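Local coordinates for DUF7790 domain-containing protein (Leptospira interrogans serogroup Icterohaemorrhagiae serovar copenhageni, PDB 6ULO) that is of unknown function but is probably a membrane-anchored protein with a Rossmann-like domain, at residues D54-H59 and L250-I255; H157-M162 and S268-D273; G196-N201 and E228-P233; I221-A226 and N238-L243. All coordinates share one frame; numbering follows the deposited sequence. Where two conformers were deposited one is given.

Interactions 1 and 4 lie in the core. Both use the central sheet, where strands 218-222 and 249-255 are neighbours, and both are apolar: aliphatic tips in each, with a methyl against a backbone carbonyl in interaction 1 and a phenyl edge in interaction 4. Their centres are about 14 Å apart. Interaction 3 is partly buried. It joins two loops beyond strand ends, by a methyl over an aromatic face, and it touches interaction 4 through Leu-198. Interaction 2 is a surface contact, with its centre about 26 Å from that of interaction 4. The inner contacts thus depend on apolar packing, while the surface contact adds a water bridge between two hydroxyls.

Interaction 1: residues D54-H59 and L250-I255; sequences DLLIPH and LVVRTI
Leu-56 and Val-252 point at each other and meet tip to tip. Leu-56 CD1 is 3.6 Å from Val-252 CG1, and Leu-56 CD2 is 3.9 Å from the same methyl. The valine methyl therefore sits against the forked end of the leucine. Val-252 CG1 lies anti to its own backbone N (chi1 175°), and this torsion sends that branch toward residues 54-59.

The second meeting is one turn further on. Leu-250 points CD1 at the backbone of His-59, 3.4 Å from His-59 O. The same methyl is 3.9 Å from His-59 CB. The end of the His-59 side chain leads away from Leu-250, and the side chain also packs on Ile-315 and Val-317 of strand 315-318. Leu-56 and His-59 also both touch Val-280 of strand 277-282. The short helical piece thus lies across several neighbouring strands of one sheet.

Val-252 and Leu-250 are two apart in strand 249-255, so they share one face of it. Arg-253 points away from residues 54-59. It pairs with Glu-227 in a salt bridge and meets Phe-286 in a cation-pi contact. Main-chain bonds to Ile-221 and Phe-223 hold Val-252 in the sheet.

No hydrogen bond crosses between the two segments. The contact joins the chain leading into helix 57-60 to a central strand by apolar side chains, with one methyl set against the His-59 carbonyl. It therefore probably rests on close fit and the burial of apolar surface.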
loop_
_atom_site.group_PDB
_atom_site.type_symbol
_atom_site.label_atom_id
_atom_site.label_comp_id
_atom_site.label_asym_id
_atom_site.label_seq_id
_atom_site.Cartn_x
_atom_site.Cartn_y
_atom_site.Cartn_z
ATOM N N ASP A 54 12.589 -0.159 5.056
ATOM C CA ASP A 54 13.716 0.544 4.479
ATOM C C ASP A 54 14.570 -0.338 3.578
ATOM O O ASP A 54 15.276 0.189 2.711
ATOM C CB ASP A 54 14.602 1.158 5.573
ATOM C CG ASP A 54 15.112 0.142 6.586
ATOM O OD1 ASP A 54 14.280 -0.529 7.256
ATOM O OD2 ASP A 54 16.346 0.018 6.722
ATOM N N LEU A 55 14.522 -1.666 3.749
ATOM C CA LEU A 55 15.261 -2.538 2.837
ATOM C C LEU A 55 14.771 -2.401 1.405
ATOM O O LEU A 55 15.482 -2.775 0.472
ATOM C CB LEU A 55 15.125 -3.992 3.272
ATOM C CG LEU A 55 15.759 -4.296 4.636
ATOM C CD1 LEU A 55 15.374 -5.729 5.040
ATOM C CD2 LEU A 55 17.281 -4.134 4.587
ATOM N N LEU A 56 13.562 -1.880 1.205
ATOM C CA LEU A 56 13.013 -1.723 -0.138
ATOM C C LEU A 56 13.578 -0.520 -0.866
ATOM O O LEU A 56 13.444 -0.454 -2.095
ATOM C CB LEU A 56 11.501 -1.547 -0.044
ATOM C CG LEU A 56 10.735 -2.723 0.562
ATOM C CD1 LEU A 56 9.292 -2.342 0.756
ATOM C CD2 LEU A 56 10.890 -3.992 -0.292
ATOM N N ILE A 57 14.143 0.466 -0.140
ATOM C CA ILE A 57 14.517 1.735 -0.768
ATOM C C ILE A 57 15.288 1.574 -2.072
ATOM O O ILE A 57 14.890 2.177 -3.069
ATOM C CB ILE A 57 15.206 2.661 0.236
ATOM C CG1 ILE A 57 14.234 3.065 1.351
ATOM C CG2 ILE A 57 15.771 3.903 -0.506
ATOM C CD1 ILE A 57 14.936 3.756 2.519
ATOM N N PRO A 58 16.375 0.815 -2.136
ATOM C CA PRO A 58 17.140 0.772 -3.396
ATOM C C PRO A 58 16.374 0.135 -4.534
ATOM O O PRO A 58 16.696 0.408 -5.694
ATOM C CB PRO A 58 18.395 -0.043 -3.049
ATOM C CG PRO A 58 18.185 -0.596 -1.673
ATOM C CD PRO A 58 17.063 0.146 -1.012
ATOM N N HIS A 59 15.384 -0.704 -4.228
ATOM C CA HIS A 59 14.555 -1.335 -5.255
ATOM C C HIS A 59 13.448 -0.433 -5.767
ATOM O O HIS A 59 13.174 -0.419 -6.975
ATOM C CB HIS A 59 13.963 -2.617 -4.686
ATOM C CG HIS A 59 15.006 -3.604 -4.297
ATOM N ND1 HIS A 59 15.685 -4.356 -5.229
ATOM C CD2 HIS A 59 15.529 -3.925 -3.088
ATOM C CE1 HIS A 59 16.575 -5.103 -4.609
ATOM N NE2 HIS A 59 16.500 -4.863 -3.313
ATOM N N LEU A 250 7.578 -3.242 -10.092
ATOM C CA LEU A 250 7.832 -4.271 -9.079
ATOM C C LEU A 250 6.588 -4.648 -8.288
ATOM O O LEU A 250 5.749 -3.790 -7.962
ATOM C CB LEU A 250 8.865 -3.785 -8.030
ATOM C CG LEU A 250 10.280 -3.599 -8.523
ATOM C CD1 LEU A 250 11.172 -3.149 -7.365
ATOM C CD2 LEU A 250 10.806 -4.898 -9.141
ATOM N N VAL A 251 6.493 -5.939 -7.977
ATOM C CA VAL A 251 5.741 -6.456 -6.838
ATOM C C VAL A 251 6.567 -6.262 -5.582
ATOM O O VAL A 251 7.772 -6.547 -5.585
ATOM C CB VAL A 251 5.473 -7.964 -7.015
ATOM C CG1 VAL A 251 4.816 -8.557 -5.773
ATOM C CG2 VAL A 251 4.661 -8.273 -8.281
ATOM N N VAL A 252 5.929 -5.851 -4.494
ATOM C CA VAL A 252 6.506 -5.875 -3.164
ATOM C C VAL A 252 5.646 -6.782 -2.290
ATOM O O VAL A 252 4.423 -6.624 -2.230
ATOM C CB VAL A 252 6.555 -4.459 -2.568
ATOM C CG1 VAL A 252 7.068 -4.512 -1.101
ATOM C CG2 VAL A 252 7.365 -3.524 -3.449
ATOM N N ARG A 253 6.283 -7.717 -1.574
ATOM C CA ARG A 253 5.559 -8.612 -0.676
ATOM C C ARG A 253 6.463 -8.935 0.509
ATOM O O ARG A 253 7.675 -8.669 0.502
ATOM C CB ARG A 253 5.147 -9.930 -1.377
ATOM C CG ARG A 253 6.335 -10.788 -1.789
ATOM C CD ARG A 253 5.948 -12.170 -2.243
ATOM N NE ARG A 253 5.122 -12.178 -3.449
ATOM C CZ ARG A 253 5.578 -12.229 -4.698
ATOM N NH1 ARG A 253 6.879 -12.217 -4.951
ATOM N NH2 ARG A 253 4.711 -12.285 -5.722
ATOM N N THR A 254 5.852 -9.548 1.510
ATOM C CA THR A 254 6.598 -10.161 2.601
ATOM C C THR A 254 6.109 -11.591 2.784
ATOM O O THR A 254 5.008 -11.965 2.352
ATOM C CB THR A 254 6.368 -9.396 3.912
ATOM O OG1 THR A 254 4.960 -9.228 4.142
ATOM C CG2 THR A 254 7.035 -8.057 3.858
ATOM N N ILE A 255 6.963 -12.403 3.421
ATOM C CA ILE A 255 6.596 -13.747 3.848
ATOM C C ILE A 255 7.061 -13.961 5.282
ATOM O O ILE A 255 7.859 -13.200 5.835
ATOM C CB ILE A 255 7.131 -14.877 2.942
ATOM C CG1 ILE A 255 8.667 -14.882 2.917
ATOM C CG2 ILE A 255 6.414 -14.851 1.547
ATOM C CD1 ILE A 255 9.228 -16.235 2.407
#

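Interaction 2: residues H157-M162 and S268-D273; sequences HKTNLM and SEISTD
Ile-270 packs on Thr-159 and Met-162 where the connection between strands 249-255 and 277-282 of the Rossmann-like sheet meets the long helix 139-166. The isoleucine carries the apolar part. Its CB sets two branches toward the helix. CG2 is anti to the backbone N and touches both partners, Thr-159 CG2 at 3.8 Å and Met-162 CE also at 3.8 Å. The other branch stays with the methionine: CG1 and then CD1 each come within 3.9 Å of Met-162 CE. CG1, CG2 and CD1 of Ile-270 thus all touch that one methyl, and the two side chains meet tip to tip. Met-162 brings CE there by bends at chi2 (-78°) and chi3 (-71°). Thr-159 and Ile-270 instead run past each other in opposite directions.

Beside this patch the contact turns polar. Thr-159 CG2 also lies near Ser-271 OG, but the two hydroxyls are joined only through a water. Ser-271 OG is further bonded to Asp-51, and Thr-159 OG1 has a weak bond back to Lys-155 O in its own helix. The bridging water lies 2.7 Å from Thr-159 OG1 and donates a hydrogen bond of 2.9 Å to Ser-271 OG.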
loop_
_atom_site.group_PDB
_atom_site.type_symbol
_atom_site.label_atom_id
_atom_site.label_comp_id
_atom_site.label_asym_id
_atom_site.label_seq_id
_atom_site.Cartn_x
_atom_site.Cartn_y
_atom_site.Cartn_z
ATOM N N HIS A 157 3.111 4.996 14.711
ATOM C CA HIS A 157 3.846 6.224 14.440
ATOM C C HIS A 157 5.087 6.332 15.325
ATOM O O HIS A 157 6.156 6.730 14.855
ATOM C CB HIS A 157 2.942 7.440 14.658
ATOM C CG HIS A 157 1.953 7.651 13.556
ATOM N ND1 HIS A 157 0.831 8.452 13.682
ATOM C CD2 HIS A 157 1.922 7.156 12.293
ATOM C CE1 HIS A 157 0.158 8.432 12.533
ATOM N NE2 HIS A 157 0.802 7.659 11.679
ATOM N N LYS A 158 4.970 5.983 16.610
ATOM C CA LYS A 158 6.122 6.085 17.507
ATOM C C LYS A 158 7.202 5.083 17.132
ATOM O O LYS A 158 8.391 5.398 17.198
ATOM C CB LYS A 158 5.679 5.906 18.952
ATOM C CG LYS A 158 4.683 6.977 19.360
ATOM C CD LYS A 158 4.042 6.693 20.709
ATOM C CE LYS A 158 2.880 7.668 20.957
ATOM N NZ LYS A 158 3.331 9.084 20.920
ATOM N N THR A 159 6.798 3.877 16.713
ATOM C CA THR A 159 7.740 2.886 16.217
ATOM C C THR A 159 8.421 3.371 14.943
ATOM O O THR A 159 9.636 3.202 14.789
ATOM C CB THR A 159 6.994 1.580 15.980
ATOM O OG1 THR A 159 6.646 1.053 17.262
ATOM C CG2 THR A 159 7.854 0.589 15.208
ATOM N N ASN A 160 7.652 3.953 13.999
ATOM C CA ASN A 160 8.262 4.430 12.766
ATOM C C ASN A 160 9.309 5.494 13.029
ATOM O O ASN A 160 10.329 5.535 12.340
ATOM C CB ASN A 160 7.201 4.965 11.788
ATOM C CG ASN A 160 6.430 3.860 11.112
ATOM O OD1 ASN A 160 6.796 2.701 11.171
ATOM N ND2 ASN A 160 5.337 4.223 10.483
ATOM N N LEU A 161 9.042 6.408 13.963
ATOM C CA LEU A 161 10.047 7.415 14.263
ATOM C C LEU A 161 11.313 6.741 14.786
ATOM O O LEU A 161 12.422 7.023 14.328
ATOM C CB LEU A 161 9.488 8.394 15.281
ATOM C CG LEU A 161 10.460 9.433 15.824
ATOM C CD1 LEU A 161 11.070 10.225 14.710
ATOM C CD2 LEU A 161 9.750 10.318 16.832
ATOM N N MET A 162 11.144 5.811 15.725
ATOM C CA MET A 162 12.272 5.045 16.236
ATOM C C MET A 162 13.056 4.356 15.125
ATOM O O MET A 162 14.286 4.437 15.092
ATOM C CB MET A 162 11.744 4.065 17.272
ATOM C CG MET A 162 12.810 3.207 17.955
ATOM S SD MET A 162 13.418 1.796 16.951
ATOM C CE MET A 162 11.992 0.733 16.994
ATOM N N SER A 268 13.146 -7.204 12.971
ATOM C CA SER A 268 11.734 -7.523 12.765
ATOM C C SER A 268 10.965 -7.640 14.072
ATOM O O SER A 268 9.728 -7.618 14.057
ATOM C CB SER A 268 11.585 -8.851 12.021
ATOM O OG SER A 268 12.021 -8.759 10.694
ATOM N N GLU A 269 11.663 -7.810 15.193
ATOM C CA GLU A 269 11.037 -8.173 16.451
ATOM C C GLU A 269 10.306 -7.022 17.123
ATOM O O GLU A 269 9.657 -7.256 18.150
ATOM C CB GLU A 269 12.098 -8.700 17.421
ATOM C CG GLU A 269 13.077 -7.623 17.943
ATOM C CD GLU A 269 14.237 -7.320 16.999
ATOM O OE1 GLU A 269 14.368 -7.982 15.943
ATOM O OE2 GLU A 269 15.032 -6.392 17.329
ATOM N N ILE A 270 10.401 -5.796 16.596
ATOM C CA ILE A 270 9.758 -4.657 17.252
ATOM C C ILE A 270 8.236 -4.808 17.252
ATOM O O ILE A 270 7.580 -4.673 18.294
ATOM C CB ILE A 270 10.205 -3.322 16.625
ATOM C CG1 ILE A 270 11.724 -3.164 16.701
ATOM C CG2 ILE A 270 9.502 -2.182 17.311
ATOM C CD1 ILE A 270 12.261 -2.971 18.088
ATOM N N SER A 271 7.650 -5.104 16.088
ATOM C CA SER A 271 6.206 -5.096 15.936
ATOM C C SER A 271 5.595 -6.484 15.853
ATOM O O SER A 271 4.363 -6.596 15.875
ATOM C CB SER A 271 5.790 -4.308 14.678
ATOM O OG SER A 271 6.211 -2.954 14.711
ATOM N N THR A 272 6.400 -7.531 15.712
ATOM C CA THR A 272 5.842 -8.872 15.546
ATOM C C THR A 272 6.856 -9.901 16.010
ATOM O O THR A 272 8.062 -9.662 15.990
ATOM C CB THR A 272 5.457 -9.175 14.090
ATOM O OG1 THR A 272 4.750 -10.424 14.033
ATOM C CG2 THR A 272 6.700 -9.276 13.201
ATOM N N ASP A 273 6.346 -11.070 16.385
ATOM C CA ASP A 273 7.189 -12.231 16.634
ATOM C C ASP A 273 7.098 -13.281 15.527
ATOM O O ASP A 273 7.626 -14.385 15.695
ATOM C CB ASP A 273 6.923 -12.838 18.018
ATOM C CG ASP A 273 5.522 -13.375 18.159
ATOM O OD1 ASP A 273 4.720 -13.209 17.211
ATOM O OD2 ASP A 273 5.220 -13.961 19.230
HETATM O O HOH W 1 5.129 -1.130 16.758
#

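Interaction 3: residues G196-N201 and E228-P233; sequences GNLLGN and EYFAYP
Leu-199 lays one methyl on the face of the Phe-230 ring. Its CD2 is 3.6 Å from the ring centroid and 4° off the ring normal, a nearly centred CH-pi contact. The same methyl also touches Pro-233 CG at 3.8 Å, the leucine and proline side chains crossing at about a right angle. The other branch, Leu-199 CD1, lies beyond the rim of the ring, beside its CG-CD2 bond, 4.0 Å from Phe-230 CD2. Leu-198 meets the ring differently: its CD1 comes to the edge, 4.2 Å from Phe-230 CZ. Phe-230 CG stands between the backbone N and the carbonyl carbon (chi1 53°), and the ring is thereby turned to the leucines.

The next shell sets the leucines in place. Residues 197-200 form a type I turn, closed by Gly-200 N bonding to Asn-197 O. Asn-197 OD1 adds an Asx turn, accepting from Leu-199 N at 2.9 Å with the donor well above the carbonyl plane. Further out, Asn-197 N bonds to Glu-33, and Leu-198 packs on Phe-223. Pro-233 is the N-cap of helix 234-241.

The two loops are thus joined by dispersion and CH-pi attraction. No hydrogen bond crosses between them; the turn and Asx bonds lie within 196-201 and hold the leucines in shape.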
loop_
_atom_site.group_PDB
_atom_site.type_symbol
_atom_site.label_atom_id
_atom_site.label_comp_id
_atom_site.label_asym_id
_atom_site.label_seq_id
_atom_site.Cartn_x
_atom_site.Cartn_y
_atom_site.Cartn_z
ATOM N N GLY A 196 -11.784 -3.427 -2.666
ATOM C CA GLY A 196 -11.506 -4.523 -3.571
ATOM C C GLY A 196 -10.766 -5.663 -2.907
ATOM O O GLY A 196 -9.849 -5.436 -2.097
ATOM N N ASN A 197 -11.142 -6.882 -3.280
ATOM C CA ASN A 197 -10.472 -8.093 -2.824
ATOM C C ASN A 197 -9.426 -8.469 -3.861
ATOM O O ASN A 197 -9.729 -8.482 -5.058
ATOM C CB ASN A 197 -11.547 -9.191 -2.732
ATOM C CG ASN A 197 -11.077 -10.477 -2.044
ATOM O OD1 ASN A 197 -9.904 -10.755 -1.908
ATOM N ND2 ASN A 197 -12.038 -11.301 -1.691
ATOM N N LEU A 198 -8.223 -8.820 -3.411
ATOM C CA LEU A 198 -7.250 -9.405 -4.345
ATOM C C LEU A 198 -7.822 -10.590 -5.113
ATOM O O LEU A 198 -7.424 -10.835 -6.255
ATOM C CB LEU A 198 -5.998 -9.884 -3.615
ATOM C CG LEU A 198 -5.141 -8.798 -2.948
ATOM C CD1 LEU A 198 -4.075 -9.436 -2.095
ATOM C CD2 LEU A 198 -4.528 -7.895 -4.007
ATOM N N LEU A 199 -8.754 -11.324 -4.505
ATOM C CA LEU A 199 -9.364 -12.496 -5.120
ATOM C C LEU A 199 -10.716 -12.196 -5.749
ATOM O O LEU A 199 -11.400 -13.122 -6.208
ATOM C CB LEU A 199 -9.526 -13.564 -4.047
ATOM C CG LEU A 199 -8.234 -13.871 -3.262
ATOM C CD1 LEU A 199 -8.419 -15.117 -2.398
ATOM C CD2 LEU A 199 -7.013 -14.012 -4.161
ATOM N N GLY A 200 -11.118 -10.920 -5.792
ATOM C CA GLY A 200 -12.363 -10.503 -6.421
ATOM C C GLY A 200 -12.285 -10.473 -7.940
ATOM O O GLY A 200 -11.243 -10.705 -8.562
ATOM N N ASN A 201 -13.422 -10.147 -8.555
ATOM C CA ASN A 201 -13.520 -10.143 -10.013
ATOM C C ASN A 201 -13.861 -8.784 -10.608
ATOM O O ASN A 201 -14.099 -8.693 -11.820
ATOM C CB ASN A 201 -14.459 -11.253 -10.533
ATOM C CG ASN A 201 -15.932 -11.087 -10.081
ATOM O OD1 ASN A 201 -16.329 -10.046 -9.586
ATOM N ND2 ASN A 201 -16.741 -12.134 -10.277
ATOM N N GLU A 228 0.267 -15.073 1.476
ATOM C CA GLU A 228 0.424 -16.231 2.344
ATOM C C GLU A 228 -0.901 -16.885 2.686
ATOM O O GLU A 228 -0.902 -18.008 3.216
ATOM C CB GLU A 228 1.140 -15.817 3.629
ATOM C CG GLU A 228 2.551 -15.314 3.382
ATOM C CD GLU A 228 3.442 -15.453 4.601
ATOM O OE1 GLU A 228 3.243 -14.710 5.582
ATOM O OE2 GLU A 228 4.364 -16.301 4.567
ATOM N N TYR A 229 -2.030 -16.240 2.387
ATOM C CA TYR A 229 -3.345 -16.770 2.722
ATOM C C TYR A 229 -4.023 -17.526 1.584
ATOM O O TYR A 229 -5.146 -18.018 1.779
ATOM C CB TYR A 229 -4.260 -15.637 3.199
ATOM C CG TYR A 229 -3.827 -15.058 4.503
ATOM C CD1 TYR A 229 -4.433 -15.455 5.685
ATOM C CD2 TYR A 229 -2.790 -14.120 4.567
ATOM C CE1 TYR A 229 -4.033 -14.935 6.897
ATOM C CE2 TYR A 229 -2.377 -13.594 5.786
ATOM C CZ TYR A 229 -3.007 -14.013 6.946
ATOM O OH TYR A 229 -2.624 -13.506 8.166
ATOM N N PHE A 230 -3.394 -17.651 0.412
ATOM C CA PHE A 230 -4.097 -18.313 -0.693
ATOM C C PHE A 230 -3.118 -18.875 -1.717
ATOM O O PHE A 230 -2.043 -18.323 -1.940
ATOM C CB PHE A 230 -5.099 -17.369 -1.394
ATOM C CG PHE A 230 -4.511 -16.043 -1.871
ATOM C CD1 PHE A 230 -3.839 -15.940 -3.090
ATOM C CD2 PHE A 230 -4.667 -14.892 -1.103
ATOM C CE1 PHE A 230 -3.350 -14.708 -3.532
ATOM C CE2 PHE A 230 -4.184 -13.676 -1.533
ATOM C CZ PHE A 230 -3.520 -13.584 -2.741
ATOM N N ALA A 231 -3.533 -19.959 -2.364
ATOM C CA ALA A 231 -2.956 -20.332 -3.644
ATOM C C ALA A 231 -3.602 -19.455 -4.710
ATOM O O ALA A 231 -4.787 -19.142 -4.624
ATOM C CB ALA A 231 -3.204 -21.818 -3.927
ATOM N N TYR A 232 -2.828 -19.045 -5.692
ATOM C CA TYR A 232 -3.346 -18.090 -6.676
ATOM C C TYR A 232 -4.537 -18.655 -7.431
ATOM O O TYR A 232 -4.395 -19.686 -8.100
ATOM C CB TYR A 232 -2.265 -17.767 -7.690
ATOM C CG TYR A 232 -1.024 -17.139 -7.079
ATOM C CD1 TYR A 232 -1.102 -15.921 -6.410
ATOM C CD2 TYR A 232 0.222 -17.752 -7.171
ATOM C CE1 TYR A 232 0.001 -15.320 -5.856
ATOM C CE2 TYR A 232 1.345 -17.154 -6.627
ATOM C CZ TYR A 232 1.233 -15.941 -5.965
ATOM O OH TYR A 232 2.376 -15.380 -5.444
ATOM N N PRO A 233 -5.707 -18.018 -7.373
ATOM C CA PRO A 233 -6.858 -18.473 -8.164
ATOM C C PRO A 233 -6.939 -17.729 -9.496
ATOM O O PRO A 233 -6.243 -16.733 -9.736
ATOM C CB PRO A 233 -8.039 -18.086 -7.269
ATOM C CG PRO A 233 -7.578 -16.760 -6.694
ATOM C CD PRO A 233 -6.074 -16.941 -6.436
#

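Interaction 4: residues I221-A226 and N238-L243; sequences IYFSNA and NSILNL
Ile-240 sends its CD1 methyl into the angle between Phe-223 and Ile-221. This is the tight part of the contact. The methyl lies 3.9 Å from Phe-223 CZ and near the plane of the ring, so it meets the edge of the phenyl and not its face. Phenyl and isoleucine come from opposite directions. Ile-221 crosses Ile-240 obliquely, with the two CD1 methyls 4.1 Å apart. Ile-221 is extended, with CG1 anti to the backbone N (chi1 -172°), and this carries its CD1 toward residues 238-243. There it also meets Leu-243 CD1, in the loop just after the helix, at 4.0 Å, the side chains crossing at about a right angle. All four residues are buried.

Around them other elements complete the packing. Ile-240 also touches Leu-204 of helix 203-214 and Phe-286 and Leu-290 of helix 283-291. Ile-221 packs on Ile-283, and Phe-223 on Leu-198.

Away from this cluster the two segments part. Asn-238 and Leu-241 are exposed on the helix. On the other segment, residues 223-226 form a type II' turn closed by Ala-226 N to Phe-223 O, 2.9 Å. Ser-224 and Asn-225 in that turn are partly exposed. They look to other partners: Ser-224 OG bonds to Glu-50, and Asn-225 ND2 to Glu-228.

Strand 218-222 leads through helix 234-241 to its parallel neighbour 249-255. The apolar contact seats the helix on the sheet it connects, as in the beta-alpha-beta crossover of Rossmann-like domains.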
loop_
_atom_site.group_PDB
_atom_site.type_symbol
_atom_site.label_atom_id
_atom_site.label_comp_id
_atom_site.label_asym_id
_atom_site.label_seq_id
_atom_site.Cartn_x
_atom_site.Cartn_y
_atom_site.Cartn_z
ATOM N N ILE A 221 3.083 -2.756 -7.238
ATOM C CA ILE A 221 1.937 -3.337 -6.558
ATOM C C ILE A 221 2.417 -3.982 -5.262
ATOM O O ILE A 221 3.354 -4.797 -5.272
ATOM C CB ILE A 221 1.104 -4.273 -7.463
ATOM C CG1 ILE A 221 -0.173 -4.680 -6.741
ATOM C CG2 ILE A 221 1.911 -5.484 -7.966
ATOM C CD1 ILE A 221 -1.233 -5.232 -7.671
ATOM N N TYR A 222 1.825 -3.579 -4.135
ATOM C CA TYR A 222 2.223 -4.050 -2.811
ATOM C C TYR A 222 1.148 -4.974 -2.253
ATOM O O TYR A 222 -0.025 -4.589 -2.152
ATOM C CB TYR A 222 2.441 -2.843 -1.887
ATOM C CG TYR A 222 2.539 -3.196 -0.399
ATOM C CD1 TYR A 222 3.744 -3.667 0.171
ATOM C CD2 TYR A 222 1.440 -3.064 0.432
ATOM C CE1 TYR A 222 3.814 -3.957 1.534
ATOM C CE2 TYR A 222 1.528 -3.341 1.799
ATOM C CZ TYR A 222 2.716 -3.795 2.335
ATOM O OH TYR A 222 2.758 -4.086 3.667
ATOM N N PHE A 223 1.548 -6.192 -1.897
ATOM C CA PHE A 223 0.657 -7.210 -1.360
ATOM C C PHE A 223 0.814 -7.449 0.129
ATOM O O PHE A 223 0.116 -8.303 0.657
ATOM C CB PHE A 223 0.867 -8.548 -2.061
ATOM C CG PHE A 223 0.553 -8.522 -3.536
ATOM C CD1 PHE A 223 -0.672 -8.050 -4.012
ATOM C CD2 PHE A 223 1.489 -8.990 -4.468
ATOM C CE1 PHE A 223 -0.959 -8.077 -5.392
ATOM C CE2 PHE A 223 1.197 -9.017 -5.837
ATOM C CZ PHE A 223 -0.015 -8.564 -6.285
ATOM N N SER A 224 1.770 -6.798 0.807
ATOM C CA SER A 224 2.107 -7.205 2.169
ATOM C C SER A 224 2.364 -8.704 2.157
ATOM O O SER A 224 2.942 -9.193 1.189
ATOM C CB SER A 224 1.026 -6.720 3.150
ATOM O OG SER A 224 1.388 -7.037 4.491
ATOM N N ASN A 225 1.897 -9.436 3.165
ATOM C CA ASN A 225 1.979 -10.893 3.134
ATOM C C ASN A 225 0.638 -11.515 2.796
ATOM O O ASN A 225 0.391 -12.683 3.137
ATOM C CB ASN A 225 2.555 -11.472 4.442
ATOM C CG ASN A 225 1.594 -11.382 5.599
ATOM O OD1 ASN A 225 0.899 -10.351 5.749
ATOM N ND2 ASN A 225 1.559 -12.416 6.449
ATOM N N ALA A 226 -0.234 -10.767 2.096
ATOM C CA ALA A 226 -1.568 -11.285 1.799
ATOM C C ALA A 226 -1.528 -12.596 1.026
ATOM O O ALA A 226 -2.411 -13.440 1.216
ATOM C CB ALA A 226 -2.363 -10.246 1.013
ATOM N N ASN A 238 -5.940 -13.473 -13.746
ATOM C CA ASN A 238 -6.439 -12.600 -14.804
ATOM C C ASN A 238 -6.214 -11.135 -14.473
ATOM O O ASN A 238 -5.823 -10.350 -15.348
ATOM C CB ASN A 238 -7.935 -12.827 -15.018
ATOM C CG ASN A 238 -8.233 -14.118 -15.685
ATOM O OD1 ASN A 238 -7.348 -14.810 -16.199
ATOM N ND2 ASN A 238 -9.498 -14.470 -15.678
ATOM N N SER A 239 -6.466 -10.737 -13.223
ATOM C CA SER A 239 -6.331 -9.317 -12.924
ATOM C C SER A 239 -4.868 -8.873 -12.971
ATOM O O SER A 239 -4.584 -7.783 -13.472
ATOM C CB SER A 239 -7.019 -8.931 -11.611
ATOM O OG SER A 239 -6.434 -9.621 -10.538
ATOM N N ILE A 240 -3.922 -9.698 -12.495
ATOM C CA ILE A 240 -2.519 -9.299 -12.573
ATOM C C ILE A 240 -2.039 -9.276 -14.022
ATOM O O ILE A 240 -1.319 -8.358 -14.430
ATOM C CB ILE A 240 -1.629 -10.153 -11.657
ATOM C CG1 ILE A 240 -2.122 -10.057 -10.203
ATOM C CG2 ILE A 240 -0.162 -9.726 -11.801
ATOM C CD1 ILE A 240 -2.033 -8.706 -9.602
ATOM N N LEU A 241 -2.444 -10.268 -14.830
ATOM C CA LEU A 241 -2.076 -10.254 -16.242
ATOM C C LEU A 241 -2.624 -9.038 -16.958
ATOM O O LEU A 241 -2.031 -8.577 -17.935
ATOM C CB LEU A 241 -2.550 -11.537 -16.931
ATOM C CG LEU A 241 -1.443 -12.601 -16.933
ATOM C CD1 LEU A 241 -0.959 -13.023 -15.553
ATOM C CD2 LEU A 241 -1.892 -13.795 -17.760
ATOM N N ASN A 242 -3.774 -8.528 -16.506
ATOM C CA ASN A 242 -4.416 -7.393 -17.148
ATOM C C ASN A 242 -3.786 -6.054 -16.784
ATOM O O ASN A 242 -4.106 -5.038 -17.402
ATOM C CB ASN A 242 -5.912 -7.388 -16.789
ATOM C CG ASN A 242 -6.686 -6.383 -17.574
ATOM O OD1 ASN A 242 -6.671 -6.393 -18.825
ATOM N ND2 ASN A 242 -7.385 -5.503 -16.857
ATOM N N LEU A 243 -2.894 -6.008 -15.806
ATOM C CA LEU A 243 -2.311 -4.721 -15.414
ATOM C C LEU A 243 -1.331 -4.255 -16.481
ATOM O O LEU A 243 -0.445 -5.035 -16.882
ATOM C CB LEU A 243 -1.552 -4.826 -14.092
ATOM C CG LEU A 243 -2.390 -5.093 -12.845
ATOM C CD1 LEU A 243 -1.451 -5.337 -11.656
ATOM C CD2 LEU A 243 -3.363 -3.931 -12.543
#